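Local coordinates for protein SusD homolog (Bacteroides thetaiotaomicron VPI-5482, PDB 3FDH) that probably binds glycans at the outer surface of the cell for uptake, as a lipoprotein of the SusD/RagB family, at residues Arg204-Leu209 with Glu221-Tyr226; Ser320-Ala325 with Asn370-Ala375. One frame throughout, in Å; residues are numbered along the deposited sequence. Where two conformers were deposited one is given.

Contact 1. Residues Arg204-Leu209 with Glu221-Tyr226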
loop_
_atom_site.group_PDB
_atom_site.type_symbol
_atom_site.label_atom_id
_atom_site.label_comp_id
_atom_site.label_asym_id
_atom_site.label_seq_id
_atom_site.Cartn_x
_atom_site.Cartn_y
_atom_site.Cartn_z
ATOM N N ARG A 204 -1.222 6.112 -10.829
ATOM C CA ARG A 204 -0.221 5.561 -9.898
ATOM C C ARG A 204 0.976 5.032 -10.645
ATOM O O ARG A 204 2.137 5.271 -10.293
ATOM C CB ARG A 204 -0.824 4.417 -9.063
ATOM C CG ARG A 204 0.206 3.599 -8.274
ATOM C CD ARG A 204 -0.449 2.382 -7.580
ATOM N NE ARG A 204 -1.185 2.693 -6.338
ATOM C CZ ARG A 204 -1.703 1.750 -5.556
ATOM N NH1 ARG A 204 -1.603 0.471 -5.896
ATOM N NH2 ARG A 204 -2.283 2.063 -4.428
ATOM N N TYR A 205 0.693 4.324 -11.716
ATOM C CA TYR A 205 1.751 3.604 -12.464
ATOM C C TYR A 205 2.532 4.508 -13.404
ATOM O O TYR A 205 3.695 4.260 -13.687
ATOM C CB TYR A 205 1.208 2.391 -13.219
ATOM C CG TYR A 205 0.502 1.375 -12.330
ATOM C CD1 TYR A 205 1.007 1.021 -11.078
ATOM C CD2 TYR A 205 -0.637 0.722 -12.775
ATOM C CE1 TYR A 205 0.345 0.086 -10.286
ATOM C CE2 TYR A 205 -1.290 -0.231 -12.003
ATOM C CZ TYR A 205 -0.818 -0.535 -10.762
ATOM O OH TYR A 205 -1.510 -1.470 -10.020
ATOM N N THR A 206 1.880 5.574 -13.861
ATOM C CA THR A 206 2.563 6.566 -14.683
ATOM C C THR A 206 3.610 7.278 -13.823
ATOM O O THR A 206 4.789 7.430 -14.211
ATOM C CB THR A 206 1.582 7.552 -15.348
ATOM O OG1 THR A 206 0.713 6.809 -16.227
ATOM C CG2 THR A 206 2.349 8.640 -16.148
HETATM N N MSE A 207 3.191 7.693 -12.640
HETATM C CA MSE A 207 4.126 8.380 -11.741
HETATM C C MSE A 207 5.211 7.409 -11.297
HETATM O O MSE A 207 6.375 7.780 -11.107
HETATM C CB MSE A 207 3.405 8.980 -10.537
HETATM C CG MSE A 207 4.342 9.821 -9.692
HETATM SE SE MSE A 207 4.829 11.447 -10.536
HETATM C CE MSE A 207 3.163 12.170 -10.081
ATOM N N ARG A 208 4.848 6.137 -11.171
ATOM C CA ARG A 208 5.836 5.129 -10.713
ATOM C C ARG A 208 7.083 5.088 -11.570
ATOM O O ARG A 208 8.211 4.918 -11.074
ATOM C CB ARG A 208 5.222 3.734 -10.712
ATOM C CG ARG A 208 6.215 2.675 -10.229
ATOM C CD ARG A 208 6.154 2.509 -8.714
ATOM N NE ARG A 208 5.009 1.657 -8.385
ATOM C CZ ARG A 208 3.941 2.013 -7.680
ATOM N NH1 ARG A 208 3.854 3.195 -7.111
ATOM N NH2 ARG A 208 2.985 1.131 -7.466
ATOM N N LEU A 209 6.880 5.256 -12.881
ATOM C CA LEU A 209 7.973 5.062 -13.859
ATOM C C LEU A 209 8.641 6.347 -14.334
ATOM O O LEU A 209 9.405 6.358 -15.280
ATOM C CB LEU A 209 7.464 4.336 -15.082
ATOM C CG LEU A 209 6.739 3.006 -14.919
ATOM C CD1 LEU A 209 6.578 2.375 -16.299
ATOM C CD2 LEU A 209 7.431 2.063 -13.979
ATOM N N GLU A 221 1.233 15.459 -17.052
ATOM C CA GLU A 221 -0.066 15.892 -17.593
ATOM C C GLU A 221 -0.988 14.681 -17.745
ATOM O O GLU A 221 -2.200 14.773 -17.560
ATOM C CB GLU A 221 0.134 16.752 -18.850
ATOM C CG GLU A 221 0.800 18.102 -18.449
ATOM C CD GLU A 221 1.336 18.931 -19.603
ATOM O OE1 GLU A 221 1.283 18.477 -20.759
ATOM O OE2 GLU A 221 1.840 20.048 -19.342
ATOM N N LYS A 222 -0.396 13.544 -18.035
ATOM C CA LYS A 222 -1.180 12.317 -18.124
ATOM C C LYS A 222 -1.752 11.982 -16.759
ATOM O O LYS A 222 -2.913 11.611 -16.622
ATOM C CB LYS A 222 -0.340 11.160 -18.652
ATOM C CG LYS A 222 -0.180 11.216 -20.160
ATOM C CD LYS A 222 0.915 10.347 -20.675
ATOM C CE LYS A 222 0.745 8.913 -20.264
ATOM N NZ LYS A 222 2.052 8.186 -20.407
ATOM N N VAL A 223 -0.924 12.117 -15.740
ATOM C CA VAL A 223 -1.347 11.796 -14.379
ATOM C C VAL A 223 -2.552 12.671 -14.062
ATOM O O VAL A 223 -3.589 12.189 -13.648
ATOM C CB VAL A 223 -0.221 12.010 -13.313
ATOM C CG1 VAL A 223 -0.808 11.981 -11.892
ATOM C CG2 VAL A 223 0.913 10.968 -13.487
ATOM N N LEU A 224 -2.444 13.954 -14.370
ATOM C CA LEU A 224 -3.580 14.883 -14.097
ATOM C C LEU A 224 -4.857 14.514 -14.847
ATOM O O LEU A 224 -5.994 14.652 -14.334
ATOM C CB LEU A 224 -3.218 16.331 -14.437
ATOM C CG LEU A 224 -2.153 16.945 -13.559
ATOM C CD1 LEU A 224 -1.907 18.382 -14.046
ATOM C CD2 LEU A 224 -2.601 16.881 -12.091
ATOM N N ASP A 225 -4.675 14.059 -16.075
ATOM C CA ASP A 225 -5.813 13.641 -16.896
ATOM C C ASP A 225 -6.466 12.387 -16.305
ATOM O O ASP A 225 -7.682 12.316 -16.160
ATOM C CB ASP A 225 -5.349 13.376 -18.331
ATOM C CG ASP A 225 -6.466 12.923 -19.248
ATOM O OD1 ASP A 225 -7.559 13.519 -19.252
ATOM O OD2 ASP A 225 -6.215 11.983 -20.014
ATOM N N TYR A 226 -5.631 11.423 -15.964
ATOM C CA TYR A 226 -6.104 10.154 -15.395
ATOM C C TYR A 226 -6.820 10.423 -14.071
ATOM O O TYR A 226 -7.848 9.838 -13.787
ATOM C CB TYR A 226 -4.965 9.166 -15.156
ATOM C CG TYR A 226 -4.235 8.763 -16.416
ATOM C CD1 TYR A 226 -4.889 8.713 -17.639
ATOM C CD2 TYR A 226 -2.904 8.389 -16.376
ATOM C CE1 TYR A 226 -4.212 8.354 -18.791
ATOM C CE2 TYR A 226 -2.234 8.010 -17.539
ATOM C CZ TYR A 226 -2.887 7.993 -18.720
ATOM O OH TYR A 226 -2.189 7.609 -19.846
#
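K222, V223 and Y226 of one helix face T206 and M207 of another, in an antiparallel pair: the axes of the short segments approach to 9.2 Å, their directions 168° apart. The two are successive helices joined by a short connection, a helical hairpin consistent with the TPR-clan, largely helical fold of SusD-like proteins.

K222 borders the contact: its NZ stands 4.3 Å from T206 CG2, and the ammonium is paired with D219 one turn earlier. V223 does most of the packing from this helix. Its CG2 branch, anti to the carbonyl carbon, rests 3.8 Å from T206 CG2, the two side chains sliding past each other in opposite directions. The same methyl touches the selenomethionine at M207, 4.3 Å from CE, and so lies against two consecutive residues of the facing helix. Y226 meets T206 at about a right angle; T206 OG1 lies in the plane of the ring at its edge, 3.4 Å from CE2. K222 O, the acceptor for Y226 N, lies over one face of the ring, 3.1 Å above the plane and offset toward the rim. T206 OG1 sits anti to the carbonyl carbon (chi1 -62°), and its hydrogen bond goes to K202 O, one turn back on its own helix, while CG2 is turned to V223.

The pair lies on helices 191-208 and 216-228. Y226 also packs on Y199 and A203 of the former, M207 reaches L341 and E344 of helix 335-348, and Y205 leans on I161 and L165 of helix 154-171.

Contact 2. Residues Ser320-Ala325 with Asn370-Ala375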
loop_
_atom_site.group_PDB
_atom_site.type_symbol
_atom_site.label_atom_id
_atom_site.label_comp_id
_atom_site.label_asym_id
_atom_site.label_seq_id
_atom_site.Cartn_x
_atom_site.Cartn_y
_atom_site.Cartn_z
ATOM N N SER A 320 0.539 1.823 17.702
ATOM C CA SER A 320 -0.367 2.697 16.972
ATOM C C SER A 320 -1.798 2.183 17.218
ATOM O O SER A 320 -2.023 0.986 17.389
ATOM C CB SER A 320 -0.072 2.745 15.469
ATOM O OG SER A 320 -0.413 1.527 14.813
ATOM N N ALA A 321 -2.760 3.093 17.199
ATOM C CA ALA A 321 -4.182 2.754 17.384
ATOM C C ALA A 321 -4.656 1.774 16.294
ATOM O O ALA A 321 -5.564 0.946 16.470
ATOM C CB ALA A 321 -5.034 4.047 17.356
ATOM N N PHE A 322 -3.944 1.864 15.187
ATOM C CA PHE A 322 -4.285 1.153 13.943
ATOM C C PHE A 322 -4.262 -0.383 14.038
ATOM O O PHE A 322 -4.974 -1.074 13.307
ATOM C CB PHE A 322 -3.388 1.613 12.795
ATOM C CG PHE A 322 -3.544 3.069 12.475
ATOM C CD1 PHE A 322 -4.747 3.550 11.983
ATOM C CD2 PHE A 322 -2.512 3.963 12.756
ATOM C CE1 PHE A 322 -4.891 4.882 11.708
ATOM C CE2 PHE A 322 -2.648 5.289 12.505
ATOM C CZ PHE A 322 -3.853 5.767 11.979
ATOM N N VAL A 323 -3.476 -0.899 14.975
ATOM C CA VAL A 323 -3.360 -2.344 15.127
ATOM C C VAL A 323 -4.673 -2.956 15.657
ATOM O O VAL A 323 -4.870 -4.159 15.586
ATOM C CB VAL A 323 -2.128 -2.757 15.999
ATOM C CG1 VAL A 323 -0.772 -2.156 15.425
ATOM C CG2 VAL A 323 -2.348 -2.418 17.494
ATOM N N TYR A 324 -5.576 -2.122 16.187
ATOM C CA TYR A 324 -6.879 -2.580 16.709
ATOM C C TYR A 324 -8.077 -2.218 15.826
ATOM O O TYR A 324 -9.244 -2.325 16.229
ATOM C CB TYR A 324 -7.085 -2.082 18.150
ATOM C CG TYR A 324 -6.344 -2.962 19.138
ATOM C CD1 TYR A 324 -6.799 -4.239 19.428
ATOM C CD2 TYR A 324 -5.187 -2.526 19.762
ATOM C CE1 TYR A 324 -6.108 -5.051 20.305
ATOM C CE2 TYR A 324 -4.480 -3.341 20.614
ATOM C CZ TYR A 324 -4.940 -4.603 20.875
ATOM O OH TYR A 324 -4.248 -5.399 21.775
ATOM N N ALA A 325 -7.779 -1.786 14.603
ATOM C CA ALA A 325 -8.816 -1.345 13.623
ATOM C C ALA A 325 -9.394 -2.570 12.910
ATOM O O ALA A 325 -9.237 -2.747 11.719
ATOM C CB ALA A 325 -8.214 -0.360 12.591
ATOM N N ASN A 370 -11.268 7.452 10.808
ATOM C CA ASN A 370 -12.159 6.310 10.627
ATOM C C ASN A 370 -11.553 5.100 11.319
ATOM O O ASN A 370 -12.210 4.414 12.103
ATOM C CB ASN A 370 -12.393 6.002 9.147
ATOM C CG ASN A 370 -13.512 4.985 8.925
ATOM O OD1 ASN A 370 -14.655 5.183 9.357
ATOM N ND2 ASN A 370 -13.185 3.893 8.252
ATOM N N SER A 371 -10.286 4.827 11.036
ATOM C CA SER A 371 -9.655 3.674 11.643
ATOM C C SER A 371 -9.413 3.771 13.127
ATOM O O SER A 371 -9.533 2.786 13.870
ATOM C CB SER A 371 -8.322 3.404 10.952
ATOM O OG SER A 371 -8.600 3.154 9.603
ATOM N N ILE A 372 -9.074 4.976 13.559
ATOM C CA ILE A 372 -8.805 5.225 14.973
ATOM C C ILE A 372 -10.079 4.947 15.764
ATOM O O ILE A 372 -10.026 4.259 16.763
ATOM C CB ILE A 372 -8.273 6.636 15.218
ATOM C CG1 ILE A 372 -6.869 6.711 14.609
ATOM C CG2 ILE A 372 -8.314 6.965 16.768
ATOM C CD1 ILE A 372 -6.306 8.118 14.557
ATOM N N SER A 373 -11.210 5.488 15.310
ATOM C CA SER A 373 -12.515 5.278 15.959
ATOM C C SER A 373 -12.932 3.804 16.005
ATOM O O SER A 373 -13.488 3.328 16.987
ATOM C CB SER A 373 -13.614 6.102 15.293
ATOM O OG SER A 373 -13.366 7.463 15.578
ATOM N N ILE A 374 -12.700 3.111 14.914
ATOM C CA ILE A 374 -12.998 1.670 14.845
ATOM C C ILE A 374 -12.217 0.974 15.960
ATOM O O ILE A 374 -12.721 0.092 16.677
ATOM C CB ILE A 374 -12.648 1.077 13.448
ATOM C CG1 ILE A 374 -13.725 1.504 12.420
ATOM C CG2 ILE A 374 -12.555 -0.435 13.488
ATOM C CD1 ILE A 374 -13.317 1.200 10.947
ATOM N N ALA A 375 -10.962 1.399 16.101
ATOM C CA ALA A 375 -10.019 0.779 17.059
ATOM C C ALA A 375 -10.422 1.023 18.502
ATOM O O ALA A 375 -10.357 0.119 19.325
ATOM C CB ALA A 375 -8.586 1.225 16.807
#
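The F322 ring turns its edge to S371, whose CB lies in the ring plane 3.7 Å from CD1, while I372 CG1 approaches obliquely, 4.0 Å from CE1. W425 meets the same ring in an edge-to-face stack, and F251 of helix 250-258 also touches F322. The motif is a short 3-10 turn, residues 321-323, laid against the side of the long α-helix 354-379.

The rest of the interface is made of small groups. A321 CB touches I372 CG1 at 4.2 Å, and A325 CB lies 3.6 Å from S371 O. I374 offers its CG2 methyl, anti to the backbone N, to the backbone of A325. Y324 lays only the root of its side chain here, CB on A375 CB; its ring leads away to an edge-to-face stack with Y255, and its hydroxyl is hydrogen-bonded to R292.

With an alanine at 375, the turn and helix backbones come close, their CA atoms at A325 and A375 being 4.2 Å apart. A375 CB is pressed to 3.1 Å from A321 O, a tight contact, and A375 CA-H points at Y324 O, 3.3 Å from CA, with 157° at the hydrogen.

How the contacts relate
Contacts 1 and 2 lie on opposite sides of the chain's centre, each about 17 Å from it, with their centres about 31 Å apart and nearest atoms about 15 Å apart; they share no helix. Contact 1 joins neighbours in sequence, two helices of a hairpin, and is partly buried, with a lysine at its margin and a central threonine whose hydroxyl is bonded within its own helix. Contact 2 is the more buried and brings together parts separated by 44 residues, a loop turn and a long helix. In contact 1 threonine, valine and tyrosine side chains fill the interval between helix axes, whereas in contact 2 alanines let backbone carbonyls meet CA and CB atoms directly.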